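Short Chain Dehydrogenase yciK (Salmonella enterica subsp. enterica serovar Typhimurium, PDB 3IAH) binds NADP and probably acts as an oxidoreductase of the short-chain dehydrogenase family, perhaps an oxoacyl-(acyl carrier protein) reductase. Local coordinates at residues S149-S154 / W230-D235. Sequence-based numbering, arbitrary orientation.
Sequences SLVFTS and WLMGDD. With NAP (NADP nicotinamide-adenine-dinucleotide phosphate), chain C.
Ser149 donates the one hydrogen bond that crosses between strand 149-153 and segment 230-235, its OG lying 2.7 Å from O of Leu231. The acceptor is a main-chain carbonyl, and a small side chain with a hydroxyl one carbon from the backbone can reach it in a buried setting. With OG anti to the backbone N (chi1 -177°), the hydroxyl extends from the strand to helix 225-232. It arrives from above the carbonyl plane, with a C=O...OG angle of 144°. Leu231 O also receives a weak hydrogen bond from Ser236.

The remaining contacts are apolar. Val151, two residues along and so on the same face of the strand, divides its branches between two partners: CG1 meets CD1 of Leu231 at 4.0 Å, while CG2 meets CE of Met232 at 3.9 Å. Beta-branched residues are favoured in strands, and the branching at CB gives valine one methyl for each neighbour. Met232, present as selenomethionine, folds back toward the strand through a bend at chi2. Its SE lies 3.9 Å from CB of Ser149, and its terminal methyl continues to Val151, a course that a long, unbranched, flexible chain can follow.

Strand 149-153 is an inner strand of the parallel Rossmann-type sheet, between strands 98-101 and 192-197. Val151 and Met232 both touch Leu100 on the former, whereas Val151 and Leu231 both touch Ile196 on the latter, so Leu231 and Met232 pack across three adjacent strands. Phe152 points its ring to the other face, against helix 166-186, and at the far end of the strand Thr153 and Ser154 border the NADP nicotinamide riboside.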
loop_
_atom_site.group_PDB
_atom_site.type_symbol
_atom_site.label_atom_id
_atom_site.label_comp_id
_atom_site.label_asym_id
_atom_site.label_seq_id
_atom_site.Cartn_x
_atom_site.Cartn_y
_atom_site.Cartn_z
ATOM N N SER A 149 15.652 16.641 0.665
ATOM C CA SER A 149 15.488 15.348 1.303
ATOM C C SER A 149 14.007 15.156 1.668
ATOM O O SER A 149 13.438 15.924 2.453
ATOM C CB SER A 149 16.381 15.236 2.532
ATOM O OG SER A 149 16.285 13.953 3.124
ATOM N N LEU A 150 13.393 14.143 1.060
ATOM C CA LEU A 150 11.993 13.785 1.296
ATOM C C LEU A 150 12.006 12.486 2.106
ATOM O O LEU A 150 12.592 11.487 1.682
ATOM C CB LEU A 150 11.269 13.613 -0.034
ATOM C CG LEU A 150 9.809 13.150 -0.008
ATOM C CD1 LEU A 150 8.881 14.024 0.886
ATOM C CD2 LEU A 150 9.297 13.076 -1.468
ATOM N N VAL A 151 11.343 12.492 3.252
ATOM C CA VAL A 151 11.330 11.341 4.127
ATOM C C VAL A 151 9.921 10.925 4.503
ATOM O O VAL A 151 9.128 11.748 4.968
ATOM C CB VAL A 151 12.108 11.679 5.440
ATOM C CG1 VAL A 151 12.193 10.481 6.403
ATOM C CG2 VAL A 151 13.501 12.203 5.112
ATOM N N PHE A 152 9.609 9.656 4.269
ATOM C CA PHE A 152 8.327 9.054 4.654
ATOM C C PHE A 152 8.544 8.237 5.935
ATOM O O PHE A 152 9.690 7.872 6.277
ATOM C CB PHE A 152 7.782 8.147 3.553
ATOM C CG PHE A 152 7.403 8.884 2.317
ATOM C CD1 PHE A 152 6.129 9.387 2.177
ATOM C CD2 PHE A 152 8.319 9.080 1.291
ATOM C CE1 PHE A 152 5.754 10.090 1.024
ATOM C CE2 PHE A 152 7.961 9.769 0.142
ATOM C CZ PHE A 152 6.662 10.286 0.011
ATOM N N THR A 153 7.473 7.939 6.653
ATOM C CA THR A 153 7.610 7.170 7.896
ATOM C C THR A 153 6.909 5.829 7.739
ATOM O O THR A 153 5.716 5.774 7.463
ATOM C CB THR A 153 7.058 7.915 9.124
ATOM O OG1 THR A 153 7.601 9.230 9.187
ATOM C CG2 THR A 153 7.427 7.166 10.425
ATOM N N SER A 154 7.675 4.756 7.904
ATOM C CA SER A 154 7.158 3.411 7.789
ATOM C C SER A 154 6.980 2.796 9.180
ATOM O O SER A 154 6.769 3.514 10.157
ATOM C CB SER A 154 8.084 2.567 6.911
ATOM O OG SER A 154 7.468 1.329 6.622
ATOM N N TRP A 230 20.415 12.955 10.583
ATOM C CA TRP A 230 21.235 12.409 9.505
ATOM C C TRP A 230 20.578 12.512 8.136
ATOM O O TRP A 230 21.214 12.951 7.175
ATOM C CB TRP A 230 21.625 10.944 9.797
ATOM C CG TRP A 230 22.556 10.348 8.767
ATOM C CD1 TRP A 230 23.900 10.563 8.652
ATOM C CD2 TRP A 230 22.211 9.422 7.733
ATOM N NE1 TRP A 230 24.410 9.838 7.596
ATOM C CE2 TRP A 230 23.392 9.129 7.017
ATOM C CE3 TRP A 230 21.014 8.817 7.335
ATOM C CZ2 TRP A 230 23.408 8.257 5.930
ATOM C CZ3 TRP A 230 21.033 7.948 6.246
ATOM C CH2 TRP A 230 22.222 7.678 5.565
ATOM N N LEU A 231 19.315 12.111 8.049
ATOM C CA LEU A 231 18.576 12.158 6.782
ATOM C C LEU A 231 18.325 13.558 6.217
ATOM O O LEU A 231 18.144 13.692 5.020
ATOM C CB LEU A 231 17.254 11.391 6.875
ATOM C CG LEU A 231 17.338 9.887 6.684
ATOM C CD1 LEU A 231 15.961 9.270 6.888
ATOM C CD2 LEU A 231 17.873 9.578 5.259
HETATM N N MSE A 232 18.316 14.578 7.074
HETATM C CA MSE A 232 18.110 15.966 6.633
HETATM C C MSE A 232 19.419 16.731 6.349
HETATM O O MSE A 232 19.405 17.742 5.631
HETATM C CB MSE A 232 17.278 16.736 7.662
HETATM C CG MSE A 232 15.849 16.269 7.781
HETATM SE SE MSE A 232 14.960 16.316 6.026
HETATM C CE MSE A 232 13.200 15.755 6.587
ATOM N N GLY A 233 20.538 16.261 6.904
ATOM C CA GLY A 233 21.841 16.913 6.703
ATOM C C GLY A 233 22.613 16.386 5.496
ATOM O O GLY A 233 22.253 15.356 4.896
ATOM N N ASP A 234 23.704 17.074 5.164
ATOM C CA ASP A 234 24.532 16.710 3.997
ATOM C C ASP A 234 25.200 15.333 4.010
ATOM O O ASP A 234 25.617 14.841 2.968
ATOM C CB ASP A 234 25.602 17.777 3.741
ATOM C CG ASP A 234 25.013 19.094 3.276
ATOM O OD1 ASP A 234 23.793 19.164 3.016
ATOM O OD2 ASP A 234 25.772 20.077 3.159
ATOM N N ASP A 235 25.281 14.701 5.168
ATOM C CA ASP A 235 25.943 13.400 5.263
ATOM C C ASP A 235 25.207 12.229 4.611
ATOM O O ASP A 235 25.806 11.178 4.406
ATOM C CB ASP A 235 26.254 13.119 6.731
ATOM C CG ASP A 235 27.222 14.142 7.318
ATOM O OD1 ASP A 235 28.133 14.606 6.582
ATOM O OD2 ASP A 235 27.078 14.474 8.518
HETATM P PA NAP C . 1.424 10.296 17.490
HETATM O O1A NAP C . 1.962 10.651 18.804
HETATM O O2A NAP C . 0.008 9.889 17.480
HETATM O O5B NAP C . 1.495 11.492 16.460
HETATM C C5B NAP C . 0.826 11.422 15.233
HETATM C C4B NAP C . 0.910 12.808 14.610
HETATM O O4B NAP C . 0.245 12.690 13.371
HETATM C C3B NAP C . 0.205 13.880 15.433
HETATM O O3B NAP C . 0.821 15.146 15.341
HETATM C C2B NAP C . -1.141 13.902 14.772
HETATM O O2B NAP C . -1.885 15.078 15.010
HETATM C C1B NAP C . -0.739 13.667 13.303
HETATM N N9A NAP C . -1.988 13.320 12.648
HETATM C C8A NAP C . -2.804 12.245 12.853
HETATM N N7A NAP C . -3.878 12.388 12.047
HETATM C C5A NAP C . -3.748 13.541 11.355
HETATM C C6A NAP C . -4.545 14.177 10.418
HETATM N N6A NAP C . -5.704 13.629 10.045
HETATM N N1A NAP C . -4.124 15.380 9.869
HETATM C C2A NAP C . -2.931 15.958 10.263
HETATM N N3A NAP C . -2.140 15.324 11.202
HETATM C C4A NAP C . -2.564 14.137 11.735
HETATM O O3 NAP C . 2.240 9.134 16.783
HETATM P PN NAP C . 3.772 8.855 16.632
HETATM O O1N NAP C . 4.529 10.101 16.938
HETATM O O2N NAP C . 4.067 7.565 17.279
HETATM O O5D NAP C . 3.802 8.564 15.063
HETATM C C5D NAP C . 4.594 9.308 14.177
HETATM C C4D NAP C . 4.835 8.434 12.966
HETATM O O4D NAP C . 5.631 7.362 13.385
HETATM C C3D NAP C . 3.590 7.818 12.328
HETATM O O3D NAP C . 3.696 7.877 10.901
HETATM C C2D NAP C . 3.628 6.375 12.808
HETATM O O2D NAP C . 2.990 5.494 11.931
HETATM C C1D NAP C . 5.090 6.131 12.873
HETATM N N1N NAP C . 5.573 5.041 13.745
HETATM C C2N NAP C . 5.507 5.196 15.111
HETATM C C3N NAP C . 5.958 4.172 15.931
HETATM C C7N NAP C . 5.917 4.318 17.445
HETATM O O7N NAP C . 6.362 3.215 18.141
HETATM N N7N NAP C . 5.491 5.443 18.027
HETATM C C4N NAP C . 6.470 3.006 15.350
HETATM C C5N NAP C . 6.528 2.864 13.950
HETATM C C6N NAP C . 6.066 3.901 13.169
HETATM P P2B NAP C . -2.613 15.446 16.438
HETATM O O1X NAP C . -3.677 16.440 16.168
HETATM O O2X NAP C . -3.259 14.232 17.042
HETATM O O3X NAP C . -1.653 16.068 17.407
#